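Local coordinates for cell division control protein 45 cdc45 putative (Entamoeba histolytica, PDB 6CC2) that probably acts in DNA replication as a RecJ-related component of the helicase complex that unwinds DNA at the fork, as Cdc45 does in other eukaryotes, at residues A[273-278]-A[454-459]; A[408-413]-A[438-443]; A[471-476]-A[524-529]. One frame throughout, in Å; residues are numbered along the deposited sequence.

Contact 1: residues A[273-278]-A[454-459]; sequences HTREIA and LAEASS
An interhelical salt bridge joins Arg275, in the first turn of helix 275-281, to Glu456, in the second half of helix 444-462. The two backbones stay well apart, with Arg275 CA and Ala457 CA the nearest pair at 7.3 Å, and it is two long side chains that span the gap. Arg275 NH1 gives its hydrogen to Glu456 OE1 over 3.1 Å, with an N-H...O angle of 155°. On the arginine side the oxygen lies at the guanidinium edge, close to its plane. On the glutamate side the approach is quite different: NH1 arrives from above the carboxylate, 46° out of its plane. The two planar groups are turned 62° against each other, so a single N-H and a single oxygen make the bond and no parallel two-bond pairing is present. Both chains are extended and cross at about a right angle. Glu456 sends CG anti to its backbone N, which swings the carboxylate out from its helix and over the aliphatic part of the arginine: Glu456 OE1 also lies 3.4 Å from Arg275 CD, and Glu456 OE2 lies 3.6 Å from Arg275 CB. Each group has a second partner. Asn404 OD1 takes a hydrogen bond from Arg275 NH2, while Arg460, one turn on from Glu456, makes a salt bridge to OE2 through its NE. Farther round helix 444-462, Ser458 and Ser459 fold back onto the carbonyl oxygens of Leu454 and Ala455, which lets small polar residues sit in a buried helix face. With an arginine at each of its oxygens, Glu456 is probably held as the charged carboxylate, and the partly exposed bridge joins the helices by charge, with little apolar contact between them.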
# COMPACT_ATOMS: atom_id res chain seq x y z
N HIS A 273 -12.92 -7.12 10.90
CA HIS A 273 -11.55 -6.82 10.49
C HIS A 273 -11.41 -5.58 9.62
O HIS A 273 -10.30 -5.28 9.17
CB HIS A 273 -10.95 -8.03 9.79
CG HIS A 273 -10.78 -9.20 10.71
ND1 HIS A 273 -11.80 -10.08 11.00
CD2 HIS A 273 -9.70 -9.62 11.43
CE1 HIS A 273 -11.36 -10.99 11.86
NE2 HIS A 273 -10.10 -10.73 12.14
N THR A 274 -12.49 -4.86 9.36
CA THR A 274 -12.42 -3.59 8.64
C THR A 274 -12.07 -2.50 9.67
O THR A 274 -12.88 -2.14 10.52
CB THR A 274 -13.73 -3.30 7.92
OG1 THR A 274 -14.00 -4.37 6.98
CG2 THR A 274 -13.65 -1.98 7.17
N ARG A 275 -10.84 -1.99 9.58
CA ARG A 275 -10.24 -1.32 10.70
C ARG A 275 -10.97 -0.04 11.09
O ARG A 275 -11.15 0.22 12.29
CB ARG A 275 -8.76 -1.03 10.40
CG ARG A 275 -8.01 -2.30 10.16
CD ARG A 275 -6.54 -2.09 9.86
NE ARG A 275 -5.95 -3.36 9.45
CZ ARG A 275 -4.68 -3.51 9.06
NH1 ARG A 275 -3.86 -2.47 9.03
NH2 ARG A 275 -4.25 -4.71 8.68
N GLU A 276 -11.33 0.79 10.12
CA GLU A 276 -11.96 2.06 10.47
C GLU A 276 -13.34 1.82 11.07
O GLU A 276 -13.74 2.52 12.00
CB GLU A 276 -12.07 2.97 9.24
CG GLU A 276 -12.82 4.28 9.55
CD GLU A 276 -12.82 5.26 8.38
OE1 GLU A 276 -11.78 5.38 7.70
OE2 GLU A 276 -13.87 5.91 8.16
N ILE A 277 -14.04 0.81 10.56
CA ILE A 277 -15.40 0.54 11.05
C ILE A 277 -15.34 -0.10 12.43
O ILE A 277 -16.05 0.31 13.35
CB ILE A 277 -16.13 -0.37 10.03
CG1 ILE A 277 -16.05 0.24 8.64
CG2 ILE A 277 -17.56 -0.59 10.44
CD1 ILE A 277 -16.52 1.67 8.53
N ALA A 278 -14.46 -1.09 12.60
CA ALA A 278 -14.32 -1.71 13.92
C ALA A 278 -13.93 -0.69 14.98
O ALA A 278 -14.43 -0.73 16.12
CB ALA A 278 -13.28 -2.83 13.85
N LEU A 454 -0.45 -2.10 14.55
CA LEU A 454 -0.59 -1.38 15.80
C LEU A 454 -0.49 0.12 15.59
O LEU A 454 -1.18 0.88 16.28
CB LEU A 454 0.46 -1.86 16.81
CG LEU A 454 0.27 -3.25 17.34
CD1 LEU A 454 1.52 -3.71 18.11
CD2 LEU A 454 -0.94 -3.34 18.27
N ALA A 455 0.33 0.56 14.64
CA ALA A 455 0.43 1.98 14.37
C ALA A 455 -0.94 2.54 14.00
O ALA A 455 -1.35 3.59 14.51
CB ALA A 455 1.43 2.23 13.23
N GLU A 456 -1.66 1.83 13.12
CA GLU A 456 -3.00 2.26 12.74
C GLU A 456 -4.02 2.06 13.86
O GLU A 456 -4.80 2.96 14.13
CB GLU A 456 -3.45 1.50 11.48
CG GLU A 456 -4.87 1.80 11.12
CD GLU A 456 -5.28 1.27 9.75
OE1 GLU A 456 -4.44 0.54 9.11
OE2 GLU A 456 -6.42 1.55 9.32
N ALA A 457 -4.05 0.89 14.48
CA ALA A 457 -5.06 0.61 15.49
C ALA A 457 -4.98 1.57 16.67
O ALA A 457 -6.01 2.05 17.15
CB ALA A 457 -4.93 -0.83 16.00
N SER A 458 -3.77 1.82 17.17
CA SER A 458 -3.62 2.76 18.28
C SER A 458 -3.97 4.18 17.85
O SER A 458 -4.64 4.91 18.60
CB SER A 458 -2.20 2.71 18.85
OG SER A 458 -1.22 3.10 17.90
N SER A 459 -3.57 4.58 16.64
CA SER A 459 -3.90 5.93 16.17
C SER A 459 -5.39 6.13 16.05
O SER A 459 -5.91 7.21 16.39
CB SER A 459 -3.23 6.19 14.82
OG SER A 459 -1.83 6.24 14.95

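Contact 2: residues A[408-413]-A[438-443]; sequences VETGII and SIRFKT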
# COMPACT_ATOMS: atom_id res chain seq x y z
N VAL A 408 -5.18 -8.80 13.92
CA VAL A 408 -6.23 -8.21 14.75
C VAL A 408 -6.30 -8.92 16.10
O VAL A 408 -6.36 -8.28 17.16
CB VAL A 408 -7.58 -8.25 14.01
CG1 VAL A 408 -8.74 -7.96 15.00
CG2 VAL A 408 -7.59 -7.27 12.89
N GLU A 409 -6.26 -10.26 16.08
CA GLU A 409 -6.32 -11.00 17.33
C GLU A 409 -5.17 -10.61 18.26
O GLU A 409 -5.38 -10.30 19.44
CB GLU A 409 -6.29 -12.50 17.05
CG GLU A 409 -6.28 -13.38 18.30
CD GLU A 409 -6.25 -14.86 17.98
OE1 GLU A 409 -7.32 -15.50 18.05
OE2 GLU A 409 -5.16 -15.38 17.66
N THR A 410 -3.93 -10.66 17.75
CA THR A 410 -2.79 -10.29 18.58
C THR A 410 -2.87 -8.81 18.97
O THR A 410 -2.61 -8.45 20.13
CB THR A 410 -1.49 -10.56 17.81
OG1 THR A 410 -1.43 -11.93 17.41
CG2 THR A 410 -0.26 -10.23 18.66
N GLY A 411 -3.23 -7.96 18.02
CA GLY A 411 -3.16 -6.53 18.24
C GLY A 411 -4.13 -6.07 19.31
O GLY A 411 -3.79 -5.23 20.15
N ILE A 412 -5.33 -6.63 19.30
CA ILE A 412 -6.32 -6.32 20.33
C ILE A 412 -5.75 -6.64 21.70
O ILE A 412 -5.87 -5.85 22.64
CB ILE A 412 -7.62 -7.10 20.09
CG1 ILE A 412 -8.34 -6.54 18.86
CG2 ILE A 412 -8.52 -7.03 21.32
CD1 ILE A 412 -9.54 -7.38 18.43
N ILE A 413 -5.12 -7.82 21.84
CA ILE A 413 -4.54 -8.20 23.13
C ILE A 413 -3.52 -7.16 23.57
O ILE A 413 -3.52 -6.71 24.73
CB ILE A 413 -3.92 -9.61 23.05
CG1 ILE A 413 -5.01 -10.65 22.81
CG2 ILE A 413 -3.13 -9.94 24.31
CD1 ILE A 413 -4.47 -12.03 22.45
N SER A 438 5.48 -13.53 21.74
CA SER A 438 6.84 -13.20 21.33
C SER A 438 7.35 -14.19 20.30
O SER A 438 7.94 -13.80 19.28
CB SER A 438 7.76 -13.19 22.56
OG SER A 438 7.44 -12.12 23.42
N ILE A 439 7.15 -15.48 20.55
CA ILE A 439 7.67 -16.49 19.64
C ILE A 439 7.02 -16.35 18.27
O ILE A 439 7.64 -16.62 17.25
CB ILE A 439 7.45 -17.90 20.24
CG1 ILE A 439 8.58 -18.84 19.81
CG2 ILE A 439 6.12 -18.47 19.81
CD1 ILE A 439 9.88 -18.61 20.57
N ARG A 440 5.77 -15.86 18.22
CA ARG A 440 5.05 -15.73 16.96
C ARG A 440 5.45 -14.49 16.15
O ARG A 440 5.26 -14.49 14.93
CB ARG A 440 3.55 -15.67 17.23
CG ARG A 440 2.97 -16.98 17.77
CD ARG A 440 1.55 -16.77 18.26
NE ARG A 440 0.75 -16.02 17.30
CZ ARG A 440 -0.43 -15.47 17.56
NH1 ARG A 440 -0.96 -15.59 18.77
NH2 ARG A 440 -1.07 -14.80 16.61
N PHE A 441 5.98 -13.46 16.79
CA PHE A 441 6.27 -12.21 16.10
C PHE A 441 7.71 -11.75 16.24
O PHE A 441 8.02 -10.60 15.91
CB PHE A 441 5.32 -11.11 16.58
CG PHE A 441 3.93 -11.26 16.07
CD1 PHE A 441 3.58 -10.74 14.82
CD2 PHE A 441 2.97 -11.97 16.80
CE1 PHE A 441 2.29 -10.91 14.32
CE2 PHE A 441 1.69 -12.13 16.30
CZ PHE A 441 1.36 -11.60 15.06
N LYS A 442 8.62 -12.64 16.67
CA LYS A 442 10.01 -12.24 16.85
C LYS A 442 10.78 -12.10 15.55
O LYS A 442 11.87 -11.52 15.55
CB LYS A 442 10.73 -13.26 17.74
CG LYS A 442 10.73 -14.69 17.20
CD LYS A 442 11.71 -15.56 17.97
CE LYS A 442 11.72 -16.99 17.46
NZ LYS A 442 12.81 -17.79 18.10
N THR A 443 10.28 -12.64 14.45
CA THR A 443 11.00 -12.47 13.19
C THR A 443 10.70 -11.10 12.60
O THR A 443 9.57 -10.61 12.72
CB THR A 443 10.60 -13.55 12.18
OG1 THR A 443 9.23 -13.37 11.81
CG2 THR A 443 10.82 -14.94 12.75
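Thr410 OG1 is enclosed on several sides: it makes a hydrogen bond to the main-chain oxygen of Asn406, one turn earlier in its helix, and has Arg440 and Phe441 against it from across the contact. Arg440 NH2 comes within 3.0 Å of Thr410 OG1, yet the angle is too poor for a hydrogen bond, and the approach to the guanidinium is oblique. The closeness may be partly electrostatic, an oxygen lying beside a positive group. A kink at chi3 (47°) in the otherwise extended arginine turns the guanidinium back toward helix 393-417, where Glu409 OE2 stands 4.3 Å from Arg440 NH2. That pair is too far apart to count as a salt bridge and can add only a loose attraction at the exposed border. Deeper in, the side chains of Phe441 and Thr410 come toward each other from their two helices. Phe441 CE2 is the atom most involved, 3.3 Å from Thr410 OG1 and 3.6 Å from Thr410 CG2. The methyl carbon stands anti to the backbone N of Thr410 and the hydroxyl lies beside that N; both branches meet CE2, while OG1 also bonds the Asn406 carbonyl. This explains why threonine suits a buried helix face: its polar atom is served within its own helix. Leu450 of helix 444-462 packs on both Thr410 and Phe441, while Asn406 and Leu407 also touch the phenylalanine. The long helix 393-417 leads into the hairpin of strands 419-423 and 427-432, and the short helix 435-441 follows, packed back against helix 393-417. Helix 435-441 and helix 444-462 together form the connection of a beta-alpha-beta crossover, carrying the chain from strand 427-432 to its parallel neighbour 468-474.

Contact 3: residues A[471-476]-A[524-529]; sequences AVLDAE and IHRENL. With EDO (1,2-ethanediol), chain D.
A leucine methyl lies over the flat face of an arginine: Leu473 CD1 sits above the guanidinium of Arg526, displaced toward its rim and 3.4 Å from NE. The second methyl, Leu473 CD2, lies 3.9 Å from Arg526 NH1. Bends at chi2 (127°) and chi3 (82°) fold the arginine over the leucine. A guanidinium suits such a position because its face tolerates hydrocarbon while its N-H groups point outward around the edge. Arg526 and Leu473 both touch a crystal neighbour, so this pose may owe something to the lattice. Strands 468-474 and 519-525 belong to one mixed sheet but are not adjacent in it; strand 479-485 runs between them, antiparallel to both, and the contact forms beyond that strand, where 519-525 leaves the sheet through a short 3-10 turn. There Asn528 N bonds to His525 O at 2.9 Å. Leu529, opening the final helix 529-537, reaches back with CD1 to Ala471 CB at 4.5 Å, a loose apolar touch. The small alanine suits a strand position that Phe429, Phe480 and Ile482 also touch, and Leu529 also rests on Phe429. On the turn, a 1,2-ethanediol molecule, probably from the crystallisation liquor, accepts two hydrogen bonds at O1, from His525 N at 2.8 Å and from Asn528 ND2 at 3.1 Å. Its carbon C2 lies 3.4 Å from Ile524 CB.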
# COMPACT_ATOMS: atom_id res chain seq x y z
N ALA A 471 8.93 -3.47 20.15
CA ALA A 471 10.01 -4.36 20.61
C ALA A 471 9.42 -5.73 20.96
O ALA A 471 8.52 -5.82 21.80
CB ALA A 471 10.70 -3.78 21.83
N VAL A 472 9.95 -6.78 20.33
CA VAL A 472 9.47 -8.14 20.55
C VAL A 472 10.61 -9.00 21.06
O VAL A 472 11.68 -9.04 20.44
CB VAL A 472 8.87 -8.75 19.27
CG1 VAL A 472 8.23 -10.13 19.59
CG2 VAL A 472 7.84 -7.79 18.64
N LEU A 473 10.36 -9.70 22.17
CA LEU A 473 11.37 -10.56 22.75
C LEU A 473 11.70 -11.72 21.82
O LEU A 473 10.81 -12.42 21.35
CB LEU A 473 10.88 -11.09 24.10
CG LEU A 473 11.81 -12.08 24.79
CD1 LEU A 473 13.11 -11.44 25.22
CD2 LEU A 473 11.11 -12.72 25.99
N ASP A 474 12.99 -11.91 21.56
CA ASP A 474 13.52 -13.12 20.95
C ASP A 474 14.26 -13.84 22.07
O ASP A 474 15.44 -13.57 22.33
CB ASP A 474 14.44 -12.80 19.77
CG ASP A 474 14.91 -14.04 19.05
OD1 ASP A 474 15.00 -15.12 19.68
OD2 ASP A 474 15.21 -13.93 17.84
N ALA A 475 13.55 -14.74 22.76
CA ALA A 475 14.06 -15.31 23.99
C ALA A 475 15.27 -16.20 23.74
O ALA A 475 16.17 -16.28 24.59
CB ALA A 475 12.97 -16.10 24.70
N GLU A 476 15.30 -16.89 22.60
CA GLU A 476 16.44 -17.74 22.27
C GLU A 476 17.70 -16.92 22.05
O GLU A 476 18.78 -17.29 22.54
CB GLU A 476 16.12 -18.57 21.02
CG GLU A 476 17.28 -19.45 20.54
CD GLU A 476 17.67 -20.52 21.55
OE1 GLU A 476 17.01 -20.63 22.60
OE2 GLU A 476 18.65 -21.25 21.28
N ILE A 524 18.37 -5.30 20.05
CA ILE A 524 19.11 -4.96 21.25
C ILE A 524 19.22 -6.18 22.14
O ILE A 524 18.42 -7.12 22.06
CB ILE A 524 18.43 -3.81 22.04
CG1 ILE A 524 17.05 -4.26 22.56
CG2 ILE A 524 18.27 -2.59 21.16
CD1 ILE A 524 16.42 -3.25 23.49
N HIS A 525 20.23 -6.17 23.02
CA HIS A 525 20.29 -7.16 24.09
C HIS A 525 19.09 -6.96 25.02
O HIS A 525 18.71 -5.83 25.33
CB HIS A 525 21.57 -7.03 24.89
CG HIS A 525 22.81 -7.32 24.09
ND1 HIS A 525 23.11 -8.58 23.62
CD2 HIS A 525 23.82 -6.51 23.68
CE1 HIS A 525 24.24 -8.53 22.94
NE2 HIS A 525 24.69 -7.29 22.97
N ARG A 526 18.49 -8.07 25.45
CA ARG A 526 17.28 -7.98 26.26
C ARG A 526 17.51 -7.08 27.47
O ARG A 526 16.66 -6.25 27.80
CB ARG A 526 16.81 -9.37 26.71
CG ARG A 526 16.10 -9.39 28.09
CD ARG A 526 14.72 -10.06 28.10
NE ARG A 526 14.79 -11.50 28.20
CZ ARG A 526 13.87 -12.27 28.79
NH1 ARG A 526 12.80 -11.74 29.36
NH2 ARG A 526 14.05 -13.58 28.81
N GLU A 527 18.64 -7.26 28.16
CA GLU A 527 18.89 -6.52 29.38
C GLU A 527 18.97 -5.01 29.16
O GLU A 527 18.93 -4.26 30.14
CB GLU A 527 20.17 -7.02 30.03
CG GLU A 527 21.41 -6.96 29.15
CD GLU A 527 21.69 -8.29 28.46
OE1 GLU A 527 20.76 -8.89 27.85
OE2 GLU A 527 22.86 -8.75 28.54
N ASN A 528 19.11 -4.56 27.91
CA ASN A 528 19.28 -3.14 27.62
C ASN A 528 18.00 -2.46 27.19
O ASN A 528 18.05 -1.36 26.64
CB ASN A 528 20.34 -2.96 26.54
CG ASN A 528 21.70 -3.35 27.03
OD1 ASN A 528 22.01 -3.22 28.21
ND2 ASN A 528 22.54 -3.84 26.12
N LEU A 529 16.84 -3.06 27.45
CA LEU A 529 15.59 -2.44 27.02
C LEU A 529 15.43 -1.04 27.60
O LEU A 529 15.07 -0.11 26.88
CB LEU A 529 14.40 -3.33 27.42
CG LEU A 529 13.03 -2.76 27.05
CD1 LEU A 529 12.84 -2.64 25.57
CD2 LEU A 529 11.91 -3.64 27.67
C1 EDO D . 22.15 -2.51 23.23
O1 EDO D . 21.83 -3.89 23.10
C2 EDO D . 20.84 -1.76 23.19
O2 EDO D . 21.02 -0.48 23.60

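Contact 1 is a surface contact, whereas contacts 2 and 3 are partly buried, each pairing two buried residues with more exposed ones. Their chemistry follows: a true salt bridge in contact 1, a threonine between an aromatic ring and an arginine in contact 2, and leucine against a guanidinium face in contact 3. Along the chain both segments of contact 2 fall between those of contact 1, and contact 3 opens later. Helix 435-441, helix 444-462 and strand 468-474 follow in succession, belonging to contacts 2, 1 and 3 in that order. Contact 2 touches both others: Leu454 packs on Gly411, and Ser438 on Leu473, whereas contacts 1 and 3 stay about 8 Å apart at their nearest atoms.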